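Local structure of devB protein (Vibrio cholerae O1 biovar eltor str. N16961, 1Y89) at residues N61-W66 with N98-L103; M43-L48 with N85-S90; R114-M119 with A158-V163. The protein probably acts as a 6-phosphogluconolactonase, hydrolysing the sugar lactone formed in the oxidative branch of the pentose phosphate pathway. One frame throughout, in Å; residues are numbered along the deposited sequence.

From the N terminus, the chain shows how crossing and serial loops build up around one sheet, reached directly by contacts 1 and 3. Helix 39-48 starts contact 2 and strand 62-70 starts contact 1. Contact 2 then closes a loop of 36 residues at 85-90, and contact 1 closes at 98-103, so the two cross without nesting. Contact 3 opens only afterwards, on helix 108-122, and closes, after 38 intervening residues, at 158-163, where strand 161-165 begins. Contact 1 lies between the others: its Phe64, Trp66 and Ile99 pack on Phe89 of 85-90, whereas Trp65 and Trp66 meet Met119 and Phe115 of contact 3. Contacts 2 and 3 stay about 13 Å apart at their nearest atoms.

Contact 1: N61-W66 with N98-L103; sequences NLHFWW and NIHRIL
The backbone N of His100 donates to Phe64 O at 2.8 Å, and Phe64 N returns a bond of 2.9 Å to Asn98 O. Together they make a single parallel beta bridge around Ile99, by which a segment of loop runs beside strand 62-70 in the mixed sheet of this Rossmann-like fold. His63 and Trp65 use their own backbones for strand 31-35, on the other side.

At the start of the bridge the Asn98 amide stacks on the His63 ring, slightly tilted and offset toward the rim. Its ND2 reaches Leu62 O at 3.0 Å, standing above the carbonyl plane in a rather bent bond; weak bonds to Trp59 O and Lys60 O add to the grip.

The side chains then form an aromatic cluster. His63 ND1 and His100 NE2 lie 3.0 Å apart in a nearly straight hydrogen bond that either could donate, so the two tautomers are probably coupled. In His100, chi1 of -55° puts CG beside the backbone N, over the indole of Trp65, and chi2 of -97° turns the imidazole flat onto its benzene ring, an offset stack with centroids 3.9 Å apart and planes at 1°. His100 CB also presents a CH-pi contact to that face. Trp65 NE1 is bonded to His32 ND1.

Beyond the cluster, Trp66 turns its indole edge to Ile99, CH2 meeting CG2 at 3.8 Å, and Ile102 CD1 packs on Trp66 CB. One water bridges the backbones here, accepting from Trp66 N at 2.9 Å and donating to His100 O at 2.7 Å.

Contact 2: M43-L48 with N85-S90; sequences MLFKLL and NALLFS
Phe45 meets both Leu87 and Leu88 at the level of the beta carbons: its CB lies 3.9 Å from Leu87 CB and equally far from Leu88 CB. The helices that carry them follow strands 31-35 and 62-70 of the Rossmann-like core, and the axes of the 43-48 and 85-89 segments approach to 7.9 Å, 42° apart.

Further apolar contacts come from the branched ends and from the exposed border. In Leu88, chi1 of 176° sets CG anti to the backbone N, and from there both methyls meet Leu48: CD1 is 3.8 Å from Leu48 CB, and CD2 is 3.8 Å from Leu48 CD1. Leu88 also crosses the Phe45 side chain at about a right angle. At the exposed border, Lys46 and Leu87 lie side by side and point the same way, the lysine offering its aliphatic CG to Leu87 CD2.

Hydrogen bonding stays within one segment. Asn85 O accepts both Ser90 OG, at 2.8 Å and in the carbonyl plane, and Ser90 N, at 3.0 Å, in a wider, pi-type turn of the chain.

With no hydrogen bond between 43-48 and 85-90, their association rests on shape fit and the burial of hydrocarbon.

Contact 3: R114-M119 with A158-V163; sequences RFAQAM and ANLSVV
Ser161 lays its CB against the Phe115 ring, 3.6 Å from CD2 and obliquely placed, as the outermost strand 161-165 meets helix 108-122. This is helix-on-sheet packing at one margin of the mixed sheet.

In the first shell, with only a methyl on Ala116, the backbones come close, the CA atoms of Ala116 and Leu160 being 5.4 Å apart. Ala116 CB faces both Ser161 OG, at 3.7 Å, and Leu160 CB, at 4.0 Å, while its carbonyl O takes the Leu160 CD1 methyl at 3.7 Å. One turn on, selenomethionine Met119 slides past Leu160 in the opposite direction. Its CE touches the backbone O of Leu160, at 3.8 Å, and CB, at 3.9 Å. No hydrogen bond joins the two segments.

A second shell sets these groups in place. The Met119 chain bends at its last torsion (chi3 -77°), which carries CE over the centre of the Phe115 ring, 3.5 Å above its plane; the same methyl thus lies between that ring and Leu160. Val174 and Lys176 of strand 172-176 pack on Phe115, and Lys176 also touches Met119. Backbone hydrogen bonds pair Leu160 with Thr177 and Val162 with Ser175, setting the segment along that strand and the residue after it.

A polar tie to the helix comes one turn earlier: Ser161 OG, held between its own backbone N and carbonyl carbon (chi1 60°), is hydrogen-bonded to Ala112 O.

Contact 1: N61-W66 with N98-L103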
loop_
_atom_site.group_PDB
_atom_site.type_symbol
_atom_site.label_atom_id
_atom_site.label_comp_id
_atom_site.label_asym_id
_atom_site.label_seq_id
_atom_site.Cartn_x
_atom_site.Cartn_y
_atom_site.Cartn_z
ATOM N N ASN A 61 -13.925 20.290 3.509
ATOM C CA ASN A 61 -12.500 20.232 3.138
ATOM C C ASN A 61 -12.184 19.474 1.834
ATOM O O ASN A 61 -11.069 19.546 1.301
ATOM C CB ASN A 61 -11.688 19.620 4.289
ATOM C CG ASN A 61 -11.699 20.481 5.508
ATOM O OD1 ASN A 61 -11.778 21.716 5.394
ATOM N ND2 ASN A 61 -11.608 19.859 6.695
ATOM N N LEU A 62 -13.175 18.761 1.302
ATOM C CA LEU A 62 -12.960 17.966 0.074
ATOM C C LEU A 62 -13.498 18.701 -1.138
ATOM O O LEU A 62 -14.544 19.318 -1.070
ATOM C CB LEU A 62 -13.635 16.577 0.188
ATOM C CG LEU A 62 -13.254 15.655 1.349
ATOM C CD1 LEU A 62 -13.880 14.272 1.203
ATOM C CD2 LEU A 62 -11.746 15.530 1.481
ATOM N N HIS A 63 -12.758 18.656 -2.245
ATOM C CA HIS A 63 -13.205 19.221 -3.508
ATOM C C HIS A 63 -13.233 18.122 -4.541
ATOM O O HIS A 63 -12.231 17.425 -4.726
ATOM C CB HIS A 63 -12.253 20.358 -3.953
ATOM C CG HIS A 63 -12.364 21.570 -3.083
ATOM N ND1 HIS A 63 -13.038 22.706 -3.470
ATOM C CD2 HIS A 63 -11.982 21.775 -1.795
ATOM C CE1 HIS A 63 -13.002 23.593 -2.486
ATOM N NE2 HIS A 63 -12.375 23.047 -1.455
ATOM N N PHE A 64 -14.374 17.937 -5.185
ATOM C CA PHE A 64 -14.498 16.878 -6.177
ATOM C C PHE A 64 -14.495 17.438 -7.570
ATOM O O PHE A 64 -15.221 18.406 -7.870
ATOM C CB PHE A 64 -15.778 16.037 -5.968
ATOM C CG PHE A 64 -15.720 15.179 -4.750
ATOM C CD1 PHE A 64 -14.687 14.264 -4.570
ATOM C CD2 PHE A 64 -16.686 15.282 -3.778
ATOM C CE1 PHE A 64 -14.631 13.448 -3.414
ATOM C CE2 PHE A 64 -16.635 14.478 -2.623
ATOM C CZ PHE A 64 -15.601 13.563 -2.447
ATOM N N TRP A 65 -13.676 16.790 -8.401
ATOM C CA TRP A 65 -13.568 17.103 -9.819
ATOM C C TRP A 65 -13.739 15.761 -10.526
ATOM O O TRP A 65 -13.809 14.734 -9.849
ATOM C CB TRP A 65 -12.193 17.683 -10.150
ATOM C CG TRP A 65 -11.824 18.905 -9.352
ATOM C CD1 TRP A 65 -11.393 18.931 -8.037
ATOM C CD2 TRP A 65 -11.804 20.249 -9.810
ATOM N NE1 TRP A 65 -11.134 20.233 -7.653
ATOM C CE2 TRP A 65 -11.347 21.054 -8.731
ATOM C CE3 TRP A 65 -12.103 20.861 -11.036
ATOM C CZ2 TRP A 65 -11.217 22.428 -8.830
ATOM C CZ3 TRP A 65 -11.967 22.241 -11.138
ATOM C CH2 TRP A 65 -11.525 23.012 -10.031
ATOM N N TRP A 66 -13.839 15.791 -11.852
ATOM C CA TRP A 66 -13.975 14.598 -12.684
ATOM C C TRP A 66 -12.791 14.394 -13.600
ATOM O O TRP A 66 -12.342 15.364 -14.250
ATOM C CB TRP A 66 -15.311 14.622 -13.460
ATOM C CG TRP A 66 -16.390 14.104 -12.546
ATOM C CD1 TRP A 66 -16.885 12.825 -12.486
ATOM C CD2 TRP A 66 -17.019 14.830 -11.492
ATOM N NE1 TRP A 66 -17.790 12.726 -11.466
ATOM C CE2 TRP A 66 -17.882 13.939 -10.829
ATOM C CE3 TRP A 66 -16.921 16.163 -11.029
ATOM C CZ2 TRP A 66 -18.692 14.338 -9.740
ATOM C CZ3 TRP A 66 -17.711 16.558 -9.940
ATOM C CH2 TRP A 66 -18.564 15.644 -9.296
ATOM N N ASN A 98 -17.835 23.187 -3.596
ATOM C CA ASN A 98 -16.773 22.181 -3.489
ATOM C C ASN A 98 -16.949 21.076 -4.536
ATOM O O ASN A 98 -16.137 20.139 -4.632
ATOM C CB ASN A 98 -16.799 21.533 -2.080
ATOM C CG ASN A 98 -16.216 22.433 -1.013
ATOM O OD1 ASN A 98 -16.280 23.648 -1.128
ATOM N ND2 ASN A 98 -15.638 21.836 0.027
ATOM N N ILE A 99 -18.040 21.153 -5.286
ATOM C CA ILE A 99 -18.298 20.152 -6.323
ATOM C C ILE A 99 -18.110 20.825 -7.689
ATOM O O ILE A 99 -18.867 21.704 -8.057
ATOM C CB ILE A 99 -19.725 19.538 -6.171
ATOM C CG1 ILE A 99 -19.915 18.965 -4.765
ATOM C CG2 ILE A 99 -19.973 18.461 -7.235
ATOM C CD1 ILE A 99 -21.376 18.610 -4.431
ATOM N N HIS A 100 -17.079 20.433 -8.422
ATOM C CA HIS A 100 -16.669 21.192 -9.597
ATOM C C HIS A 100 -16.993 20.345 -10.823
ATOM O O HIS A 100 -16.100 19.733 -11.436
ATOM C CB HIS A 100 -15.163 21.468 -9.528
ATOM C CG HIS A 100 -14.726 22.162 -8.267
ATOM N ND1 HIS A 100 -14.539 23.522 -8.196
ATOM C CD2 HIS A 100 -14.416 21.677 -7.040
ATOM C CE1 HIS A 100 -14.162 23.858 -6.970
ATOM N NE2 HIS A 100 -14.042 22.748 -6.257
ATOM N N ARG A 101 -18.269 20.253 -11.180
ATOM C CA ARG A 101 -18.564 19.331 -12.272
ATOM C C ARG A 101 -18.120 19.859 -13.619
ATOM O O ARG A 101 -17.984 21.081 -13.825
ATOM C CB ARG A 101 -20.018 18.897 -12.293
ATOM C CG ARG A 101 -20.977 19.950 -12.759
ATOM C CD ARG A 101 -22.370 19.385 -12.973
ATOM N NE ARG A 101 -23.227 20.491 -13.366
ATOM C CZ ARG A 101 -23.629 20.746 -14.598
ATOM N NH1 ARG A 101 -23.314 19.934 -15.593
ATOM N NH2 ARG A 101 -24.393 21.799 -14.819
ATOM N N ILE A 102 -17.909 18.934 -14.545
ATOM C CA ILE A 102 -17.723 19.331 -15.932
ATOM C C ILE A 102 -19.118 19.595 -16.501
ATOM O O ILE A 102 -20.037 18.772 -16.304
ATOM C CB ILE A 102 -16.974 18.217 -16.714
ATOM C CG1 ILE A 102 -15.532 18.082 -16.163
ATOM C CG2 ILE A 102 -16.975 18.499 -18.248
ATOM C CD1 ILE A 102 -14.747 16.870 -16.660
ATOM N N LEU A 103 -19.276 20.703 -17.211
ATOM C CA LEU A 103 -20.579 21.073 -17.766
ATOM C C LEU A 103 -20.835 20.300 -19.078
ATOM O O LEU A 103 -20.583 20.805 -20.193
ATOM C CB LEU A 103 -20.653 22.597 -17.987
ATOM C CG LEU A 103 -20.275 23.437 -16.759
ATOM C CD1 LEU A 103 -20.429 24.965 -17.097
ATOM C CD2 LEU A 103 -21.118 23.088 -15.521
HETATM O O HOH W 1 -14.201 18.497 -12.866
#

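Contact 2: M43-L48 with N85-S90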
loop_
_atom_site.group_PDB
_atom_site.type_symbol
_atom_site.label_atom_id
_atom_site.label_comp_id
_atom_site.label_asym_id
_atom_site.label_seq_id
_atom_site.Cartn_x
_atom_site.Cartn_y
_atom_site.Cartn_z
HETATM N N MSE A 43 -20.122 1.996 -6.134
HETATM C CA MSE A 43 -20.034 1.349 -4.825
HETATM C C MSE A 43 -19.458 2.282 -3.762
HETATM O O MSE A 43 -19.961 2.337 -2.639
HETATM C CB MSE A 43 -19.163 0.111 -4.922
HETATM C CG MSE A 43 -19.800 -0.989 -5.724
HETATM SE SE MSE A 43 -18.697 -2.626 -5.473
HETATM C CE MSE A 43 -18.767 -2.759 -3.462
ATOM N N LEU A 44 -18.393 3.008 -4.114
ATOM C CA LEU A 44 -17.800 3.978 -3.203
ATOM C C LEU A 44 -18.798 5.056 -2.784
ATOM O O LEU A 44 -18.933 5.338 -1.603
ATOM C CB LEU A 44 -16.527 4.614 -3.799
ATOM C CG LEU A 44 -15.839 5.701 -2.957
ATOM C CD1 LEU A 44 -15.396 5.152 -1.563
ATOM C CD2 LEU A 44 -14.655 6.238 -3.743
ATOM N N PHE A 45 -19.535 5.628 -3.738
ATOM C CA PHE A 45 -20.525 6.669 -3.415
ATOM C C PHE A 45 -21.587 6.172 -2.440
ATOM O O PHE A 45 -21.988 6.892 -1.531
ATOM C CB PHE A 45 -21.231 7.164 -4.705
ATOM C CG PHE A 45 -20.268 7.730 -5.749
ATOM C CD1 PHE A 45 -19.112 8.395 -5.358
ATOM C CD2 PHE A 45 -20.555 7.620 -7.111
ATOM C CE1 PHE A 45 -18.213 8.922 -6.311
ATOM C CE2 PHE A 45 -19.670 8.138 -8.069
ATOM C CZ PHE A 45 -18.504 8.807 -7.667
ATOM N N LYS A 46 -22.080 4.954 -2.653
ATOM C CA LYS A 46 -23.065 4.385 -1.735
ATOM C C LYS A 46 -22.485 4.250 -0.335
ATOM O O LYS A 46 -23.168 4.493 0.657
ATOM C CB LYS A 46 -23.610 3.039 -2.267
ATOM C CG LYS A 46 -24.406 3.234 -3.609
ATOM C CD LYS A 46 -25.135 1.972 -4.053
ATOM C CE LYS A 46 -24.160 0.975 -4.637
ATOM N NZ LYS A 46 -24.804 -0.359 -4.925
ATOM N N LEU A 47 -21.232 3.819 -0.255
ATOM C CA LEU A 47 -20.599 3.688 1.049
ATOM C C LEU A 47 -20.386 5.066 1.711
ATOM O O LEU A 47 -20.635 5.251 2.919
ATOM C CB LEU A 47 -19.277 2.909 0.938
ATOM C CG LEU A 47 -18.480 2.744 2.250
ATOM C CD1 LEU A 47 -19.314 2.048 3.382
ATOM C CD2 LEU A 47 -17.178 1.996 2.043
ATOM N N LEU A 48 -19.896 6.026 0.933
ATOM C CA LEU A 48 -19.723 7.387 1.437
ATOM C C LEU A 48 -21.005 8.059 1.938
ATOM O O LEU A 48 -20.963 8.930 2.833
ATOM C CB LEU A 48 -19.054 8.274 0.361
ATOM C CG LEU A 48 -17.637 7.854 -0.034
ATOM C CD1 LEU A 48 -17.170 8.763 -1.215
ATOM C CD2 LEU A 48 -16.686 7.963 1.180
ATOM N N ASN A 85 -24.153 12.425 -8.016
ATOM C CA ASN A 85 -25.144 13.210 -7.325
ATOM C C ASN A 85 -26.335 12.372 -6.792
ATOM O O ASN A 85 -26.768 12.569 -5.658
ATOM C CB ASN A 85 -25.658 14.360 -8.224
ATOM C CG ASN A 85 -26.631 15.275 -7.479
ATOM O OD1 ASN A 85 -26.316 15.817 -6.415
ATOM N ND2 ASN A 85 -27.802 15.455 -8.042
ATOM N N ALA A 86 -26.878 11.480 -7.616
ATOM C CA ALA A 86 -27.984 10.621 -7.186
ATOM C C ALA A 86 -27.574 9.743 -6.006
ATOM O O ALA A 86 -28.343 9.608 -5.026
ATOM C CB ALA A 86 -28.474 9.766 -8.340
ATOM N N LEU A 87 -26.354 9.210 -6.046
ATOM C CA LEU A 87 -25.946 8.235 -5.011
ATOM C C LEU A 87 -25.330 8.861 -3.758
ATOM O O LEU A 87 -25.419 8.283 -2.664
ATOM C CB LEU A 87 -24.997 7.166 -5.573
ATOM C CG LEU A 87 -25.574 6.256 -6.685
ATOM C CD1 LEU A 87 -24.412 5.385 -7.265
ATOM C CD2 LEU A 87 -26.719 5.374 -6.185
ATOM N N LEU A 88 -24.674 10.010 -3.941
ATOM C CA LEU A 88 -23.924 10.637 -2.847
ATOM C C LEU A 88 -24.312 12.081 -2.560
ATOM O O LEU A 88 -24.831 12.385 -1.457
ATOM C CB LEU A 88 -22.399 10.553 -3.083
ATOM C CG LEU A 88 -21.496 11.254 -2.051
ATOM C CD1 LEU A 88 -21.788 10.712 -0.593
ATOM C CD2 LEU A 88 -20.009 11.068 -2.413
ATOM N N PHE A 89 -24.028 12.989 -3.502
ATOM C CA PHE A 89 -24.094 14.412 -3.137
ATOM C C PHE A 89 -25.468 14.801 -2.616
ATOM O O PHE A 89 -25.575 15.575 -1.671
ATOM C CB PHE A 89 -23.693 15.354 -4.295
ATOM C CG PHE A 89 -22.390 14.995 -4.931
ATOM C CD1 PHE A 89 -21.318 14.548 -4.160
ATOM C CD2 PHE A 89 -22.225 15.118 -6.312
ATOM C CE1 PHE A 89 -20.103 14.223 -4.756
ATOM C CE2 PHE A 89 -21.030 14.778 -6.901
ATOM C CZ PHE A 89 -19.967 14.322 -6.120
ATOM N N SER A 90 -26.517 14.267 -3.227
ATOM C CA SER A 90 -27.883 14.568 -2.778
ATOM C C SER A 90 -28.217 13.975 -1.388
ATOM O O SER A 90 -29.307 14.206 -0.856
ATOM C CB SER A 90 -28.872 14.046 -3.806
ATOM O OG SER A 90 -28.867 12.636 -3.787
#

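Contact 3: R114-M119 with A158-V163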
loop_
_atom_site.group_PDB
_atom_site.type_symbol
_atom_site.label_atom_id
_atom_site.label_comp_id
_atom_site.label_asym_id
_atom_site.label_seq_id
_atom_site.Cartn_x
_atom_site.Cartn_y
_atom_site.Cartn_z
ATOM N N ARG A 114 -12.806 25.980 -20.200
ATOM C CA ARG A 114 -13.317 26.428 -18.874
ATOM C C ARG A 114 -12.842 25.514 -17.737
ATOM O O ARG A 114 -12.361 25.964 -16.688
ATOM C CB ARG A 114 -14.849 26.482 -18.870
ATOM C CG ARG A 114 -15.440 27.247 -17.666
ATOM C CD ARG A 114 -16.816 26.700 -17.219
ATOM N NE ARG A 114 -16.768 25.264 -16.913
ATOM C CZ ARG A 114 -16.276 24.758 -15.778
ATOM N NH1 ARG A 114 -15.819 25.578 -14.807
ATOM N NH2 ARG A 114 -16.246 23.439 -15.605
ATOM N N PHE A 115 -13.006 24.214 -17.939
ATOM C CA PHE A 115 -12.580 23.199 -16.969
ATOM C C PHE A 115 -11.082 23.354 -16.667
ATOM O O PHE A 115 -10.685 23.411 -15.503
ATOM C CB PHE A 115 -12.970 21.801 -17.548
ATOM C CG PHE A 115 -12.337 20.607 -16.862
ATOM C CD1 PHE A 115 -12.391 20.444 -15.476
ATOM C CD2 PHE A 115 -11.797 19.578 -17.631
ATOM C CE1 PHE A 115 -11.840 19.286 -14.879
ATOM C CE2 PHE A 115 -11.235 18.431 -17.030
ATOM C CZ PHE A 115 -11.266 18.296 -15.658
ATOM N N ALA A 116 -10.263 23.489 -17.719
ATOM C CA ALA A 116 -8.829 23.662 -17.552
ATOM C C ALA A 116 -8.494 24.900 -16.694
ATOM O O ALA A 116 -7.648 24.835 -15.790
ATOM C CB ALA A 116 -8.132 23.770 -18.932
ATOM N N GLN A 117 -9.147 26.025 -16.999
ATOM C CA GLN A 117 -8.841 27.293 -16.318
ATOM C C GLN A 117 -9.296 27.169 -14.865
ATOM O O GLN A 117 -8.618 27.663 -13.975
ATOM C CB GLN A 117 -9.575 28.472 -16.965
ATOM C CG GLN A 117 -9.220 28.749 -18.418
ATOM C CD GLN A 117 -7.729 29.069 -18.639
ATOM O OE1 GLN A 117 -6.876 28.158 -18.773
ATOM N NE2 GLN A 117 -7.420 30.358 -18.731
ATOM N N ALA A 118 -10.441 26.498 -14.642
ATOM C CA ALA A 118 -10.990 26.302 -13.291
ATOM C C ALA A 118 -10.002 25.499 -12.403
ATOM O O ALA A 118 -9.733 25.880 -11.236
ATOM C CB ALA A 118 -12.373 25.595 -13.345
HETATM N N MSE A 119 -9.427 24.430 -12.959
HETATM C CA MSE A 119 -8.426 23.633 -12.212
HETATM C C MSE A 119 -7.173 24.462 -11.926
HETATM O O MSE A 119 -6.692 24.477 -10.779
HETATM C CB MSE A 119 -8.041 22.359 -12.963
HETATM C CG MSE A 119 -9.142 21.312 -13.010
HETATM SE SE MSE A 119 -8.347 19.711 -13.854
HETATM C CE MSE A 119 -8.362 20.302 -15.755
ATOM N N ALA A 158 0.130 19.441 -24.039
ATOM C CA ALA A 158 0.488 20.414 -22.997
ATOM C C ALA A 158 -0.747 21.043 -22.305
ATOM O O ALA A 158 -0.623 21.704 -21.247
ATOM C CB ALA A 158 1.415 21.499 -23.563
ATOM N N ASN A 159 -1.922 20.848 -22.902
ATOM C CA ASN A 159 -3.174 21.306 -22.295
ATOM C C ASN A 159 -3.561 20.447 -21.078
ATOM O O ASN A 159 -3.053 19.324 -20.899
ATOM C CB ASN A 159 -4.324 21.299 -23.306
ATOM C CG ASN A 159 -4.119 22.242 -24.471
ATOM O OD1 ASN A 159 -4.569 21.960 -25.588
ATOM N ND2 ASN A 159 -3.509 23.377 -24.223
ATOM N N LEU A 160 -4.478 20.972 -20.255
ATOM C CA LEU A 160 -4.931 20.259 -19.063
ATOM C C LEU A 160 -6.159 19.398 -19.312
ATOM O O LEU A 160 -6.487 18.511 -18.504
ATOM C CB LEU A 160 -5.176 21.231 -17.893
ATOM C CG LEU A 160 -4.041 22.212 -17.579
ATOM C CD1 LEU A 160 -4.460 23.159 -16.460
ATOM C CD2 LEU A 160 -2.753 21.452 -17.216
ATOM N N SER A 161 -6.857 19.647 -20.420
ATOM C CA SER A 161 -8.071 18.864 -20.713
ATOM C C SER A 161 -8.146 18.730 -22.213
ATOM O O SER A 161 -7.427 19.429 -22.945
ATOM C CB SER A 161 -9.307 19.601 -20.228
ATOM O OG SER A 161 -9.363 20.865 -20.905
ATOM N N VAL A 162 -9.034 17.854 -22.667
ATOM C CA VAL A 162 -9.145 17.572 -24.081
ATOM C C VAL A 162 -10.564 17.103 -24.358
ATOM O O VAL A 162 -11.183 16.468 -23.486
ATOM C CB VAL A 162 -8.060 16.502 -24.529
ATOM C CG1 VAL A 162 -8.259 15.128 -23.823
ATOM C CG2 VAL A 162 -7.988 16.370 -26.077
ATOM N N VAL A 163 -11.075 17.389 -25.562
ATOM C CA VAL A 163 -12.316 16.757 -26.006
ATOM C C VAL A 163 -11.970 15.437 -26.681
ATOM O O VAL A 163 -11.099 15.403 -27.544
ATOM C CB VAL A 163 -13.158 17.669 -26.954
ATOM C CG1 VAL A 163 -14.444 16.924 -27.482
ATOM C CG2 VAL A 163 -13.529 18.967 -26.231
#